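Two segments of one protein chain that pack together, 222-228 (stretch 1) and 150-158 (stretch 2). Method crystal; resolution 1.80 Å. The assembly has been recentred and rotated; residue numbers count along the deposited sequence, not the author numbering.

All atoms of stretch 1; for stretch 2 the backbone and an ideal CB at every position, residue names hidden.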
# COMPACT_ATOMS: atom_id res chain seq x y z
N ASP A 222 -3.92 -9.20 15.23
CA ASP A 222 -3.63 -7.77 15.38
C ASP A 222 -4.14 -6.96 14.20
O ASP A 222 -4.48 -5.78 14.36
CB ASP A 222 -2.12 -7.59 15.58
CG ASP A 222 -1.62 -8.27 16.85
OD1 ASP A 222 -2.17 -8.00 17.93
OD2 ASP A 222 -0.69 -9.09 16.77
N PHE A 223 -4.23 -7.57 13.02
CA PHE A 223 -4.78 -6.88 11.87
C PHE A 223 -5.48 -7.89 10.97
O PHE A 223 -5.10 -9.05 10.89
CB PHE A 223 -3.70 -6.12 11.07
CG PHE A 223 -2.58 -6.99 10.55
CD1 PHE A 223 -2.70 -7.62 9.31
CD2 PHE A 223 -1.41 -7.14 11.26
CE1 PHE A 223 -1.65 -8.41 8.81
CE2 PHE A 223 -0.37 -7.93 10.77
CZ PHE A 223 -0.49 -8.57 9.55
N LEU A 224 -6.54 -7.43 10.31
CA LEU A 224 -7.22 -8.19 9.28
C LEU A 224 -6.80 -7.60 7.94
O LEU A 224 -7.03 -6.42 7.68
CB LEU A 224 -8.73 -8.13 9.47
CG LEU A 224 -9.70 -9.08 8.74
CD1 LEU A 224 -9.83 -8.72 7.25
CD2 LEU A 224 -9.33 -10.55 8.94
N SER A 225 -6.16 -8.41 7.10
CA SER A 225 -5.63 -7.90 5.85
C SER A 225 -6.51 -8.34 4.67
O SER A 225 -7.12 -9.41 4.69
CB SER A 225 -4.18 -8.35 5.66
OG SER A 225 -4.10 -9.76 5.50
N TRP A 226 -6.61 -7.46 3.67
CA TRP A 226 -7.52 -7.63 2.55
C TRP A 226 -7.02 -6.80 1.38
O TRP A 226 -6.09 -6.00 1.52
CB TRP A 226 -8.96 -7.22 2.93
CG TRP A 226 -9.03 -5.85 3.53
CD1 TRP A 226 -8.70 -5.50 4.81
CD2 TRP A 226 -9.45 -4.64 2.89
NE1 TRP A 226 -8.88 -4.15 5.00
CE2 TRP A 226 -9.33 -3.60 3.83
CE3 TRP A 226 -9.89 -4.33 1.60
CZ2 TRP A 226 -9.67 -2.27 3.53
CZ3 TRP A 226 -10.22 -3.00 1.30
CH2 TRP A 226 -10.10 -1.99 2.27
N MSE A 227 -7.64 -6.99 0.21
CA MSE A 227 -7.20 -6.30 -1.01
C MSE A 227 -8.35 -5.66 -1.77
O MSE A 227 -9.50 -6.06 -1.61
CB MSE A 227 -6.45 -7.27 -1.93
CG MSE A 227 -7.30 -8.01 -2.98
SE MSE A 227 -6.06 -9.19 -3.96
CE MSE A 227 -5.37 -9.86 -2.31
N TRP A 228 -8.03 -4.68 -2.61
CA TRP A 228 -9.03 -4.09 -3.48
C TRP A 228 -8.36 -3.44 -4.69
O TRP A 228 -7.31 -2.80 -4.55
CB TRP A 228 -9.89 -3.04 -2.76
CG TRP A 228 -11.10 -2.78 -3.58
CD1 TRP A 228 -11.35 -1.70 -4.38
CD2 TRP A 228 -12.20 -3.68 -3.76
NE1 TRP A 228 -12.57 -1.86 -5.01
CE2 TRP A 228 -13.10 -3.08 -4.66
CE3 TRP A 228 -12.51 -4.94 -3.23
CZ2 TRP A 228 -14.29 -3.69 -5.04
CZ3 TRP A 228 -13.70 -5.54 -3.61
CH2 TRP A 228 -14.58 -4.91 -4.50
N UNK A 150 8.19 -5.54 11.96
CA UNK A 150 7.19 -5.26 12.98
C UNK A 150 5.87 -5.98 12.75
O UNK A 150 5.10 -6.16 13.70
CB UNK A 150 6.94 -3.75 13.05
N UNK A 151 5.59 -6.38 11.51
CA UNK A 151 4.30 -6.94 11.14
C UNK A 151 4.52 -8.25 10.40
O UNK A 151 5.34 -8.32 9.48
CB UNK A 151 3.50 -5.96 10.28
N UNK A 152 3.77 -9.28 10.79
CA UNK A 152 3.88 -10.61 10.20
C UNK A 152 2.51 -11.02 9.69
O UNK A 152 1.55 -11.14 10.47
CB UNK A 152 4.42 -11.63 11.21
N UNK A 153 2.41 -11.22 8.38
CA UNK A 153 1.16 -11.56 7.72
C UNK A 153 1.18 -13.02 7.32
O UNK A 153 2.13 -13.48 6.68
CB UNK A 153 0.92 -10.67 6.50
N UNK A 154 0.11 -13.73 7.64
CA UNK A 154 -0.07 -15.09 7.14
C UNK A 154 -1.17 -15.09 6.08
O UNK A 154 -2.33 -14.80 6.39
CB UNK A 154 -0.41 -16.05 8.28
N UNK A 155 -0.81 -15.48 4.86
CA UNK A 155 -1.80 -15.67 3.82
C UNK A 155 -1.66 -14.74 2.63
O UNK A 155 -1.12 -13.64 2.73
CB UNK A 155 -3.20 -15.50 4.42
N UNK A 156 -2.16 -15.19 1.48
CA UNK A 156 -2.30 -14.32 0.32
C UNK A 156 -3.44 -14.87 -0.53
O UNK A 156 -3.26 -15.90 -1.19
CB UNK A 156 -1.00 -14.23 -0.48
N UNK A 157 -4.59 -14.19 -0.52
CA UNK A 157 -5.74 -14.54 -1.34
C UNK A 157 -6.13 -16.03 -1.27
O UNK A 157 -6.25 -16.69 -2.30
CB UNK A 157 -5.45 -14.16 -2.79
N UNK A 158 -6.34 -16.57 -0.06
CA UNK A 158 -6.80 -17.97 0.03
C UNK A 158 -8.17 -18.19 -0.60
O UNK A 158 -8.49 -19.33 -0.95
CB UNK A 158 -6.85 -18.41 1.49

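Stretch 1 presents three side chains to its neighbour, the ring of Phe223, the hydroxyl of Ser225 and the selenomethionine Met227, alternating along a strand whose direction makes an angle of 60° with that of strand 151-154. The positions of stretch 2 can be read against these three.

Position 150 lies beyond the reach of stretch 1, with no atom of it within 5.5 Å of the ideal CB, so the view leaves the choice open. The residue is Ser150, whose OG lies 2.7 Å from ND1 of the side chain at 151 in a hydrogen bond that either could donate.

At position 151 CA-to-CB points sideways, yet the ideal CB is 4.4 Å from CE2 of Phe223. A flat or branched side chain that swings back could cover this part of the ring; aromatic, aliphatic and imidazole groups all qualify. The deposited residue is His151. With chi1 in the m well (-76°) the end of the side chain comes nearer to Phe223, and CD2 comes 4.0 Å from Phe223 CE2. The ring planes meet at 37° with centroids 5.9 Å apart, an oblique pairing. An imidazole combines this carbon contact with a nitrogen for the bond to Ser150.

Position 152 also points sideways; no atom of stretch 1 lies within 5.5 Å of the ideal CB, so stretch 1 does not limit size here. Here the backbone makes the contact: its carbonyl O is 3.4 Å from CZ of Phe223. Trp152 takes the position, and its indole leads away from stretch 1.

Position 153 is the most informative. Its CA sits at the edge of the Phe223 ring, 3.9 Å from CZ, while the ideal CB is 4.0 Å from the same CZ and 5.2 Å from OG of Ser225. A side chain with a carbon base and a polar end would serve both neighbours; Glu, Gln or a longer polar chain could reach the hydroxyl. It is Glu153, with chi1 and chi2 both t. This extended chain carries OE1 to 2.7 Å from Ser225 OG, which donates the hydrogen bond. The carboxylate suits a hydroxyl donor, and both its oxygens are also satisfied elsewhere in the structure.

Position 154 points sideways into space free of stretch 1, where many residues would fit; Phe154 leads away from the contact.

At 155 the backbone itself decides. With phi/psi of 117/154, a CB would jam against the carbonyl O of residue 154, so glycine is called for, and Gly155 is found.

Position 156 points away and asks nothing of stretch 1. Asp156 uses OD1 to accept a bond from the side chain at 157.

Position 157 has the left-handed phi/psi of 50/54, which favours glycine and is tolerated by Asn and other unbranched residues. Its ideal CB is 4.3 Å from CE of Met227, which suits an unbranched chain with a CH2 at its base. Gln157 places CG 3.2 Å from Met227 CE, a tight contact, while its NE2 donates to Asp156 OD1 at 3.0 Å.

Position 158 is out of reach; its phi of -64° permits proline, and Pro158 occupies it.

Stretch 2 (150-158) SHWEFGDQP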
# COMPACT_ATOMS: atom_id res chain seq x y z
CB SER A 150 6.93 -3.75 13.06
OG SER A 150 6.37 -3.29 11.84
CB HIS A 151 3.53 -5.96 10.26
CG HIS A 151 2.93 -4.82 11.01
ND1 HIS A 151 3.70 -3.83 11.60
CD2 HIS A 151 1.64 -4.50 11.27
CE1 HIS A 151 2.91 -2.96 12.20
NE2 HIS A 151 1.65 -3.34 12.01
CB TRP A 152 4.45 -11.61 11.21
CG TRP A 152 5.87 -11.28 11.57
CD1 TRP A 152 6.29 -10.39 12.51
CD2 TRP A 152 7.05 -11.81 10.96
NE1 TRP A 152 7.67 -10.35 12.54
CE2 TRP A 152 8.16 -11.21 11.60
CE3 TRP A 152 7.28 -12.75 9.95
CZ2 TRP A 152 9.47 -11.52 11.26
CZ3 TRP A 152 8.60 -13.05 9.61
CH2 TRP A 152 9.67 -12.43 10.26
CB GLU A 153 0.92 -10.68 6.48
CG GLU A 153 -0.42 -10.96 5.76
CD GLU A 153 -0.60 -10.11 4.51
OE1 GLU A 153 -1.75 -9.72 4.20
OE2 GLU A 153 0.43 -9.82 3.85
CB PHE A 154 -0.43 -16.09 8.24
CG PHE A 154 -0.59 -17.49 7.71
CD1 PHE A 154 0.52 -18.31 7.56
CD2 PHE A 154 -1.83 -17.96 7.31
CE1 PHE A 154 0.39 -19.60 7.03
CE2 PHE A 154 -1.98 -19.24 6.79
CZ PHE A 154 -0.86 -20.06 6.64
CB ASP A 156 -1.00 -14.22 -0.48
CG ASP A 156 -1.08 -13.20 -1.60
OD1 ASP A 156 -1.55 -13.57 -2.69
OD2 ASP A 156 -0.70 -12.02 -1.38
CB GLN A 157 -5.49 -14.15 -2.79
CG GLN A 157 -4.59 -12.94 -2.91
CD GLN A 157 -4.43 -12.41 -4.32
OE1 GLN A 157 -5.40 -12.31 -5.08
NE2 GLN A 157 -3.21 -12.03 -4.68
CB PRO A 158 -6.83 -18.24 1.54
CG PRO A 158 -7.06 -16.89 2.15
CD PRO A 158 -6.24 -15.96 1.28
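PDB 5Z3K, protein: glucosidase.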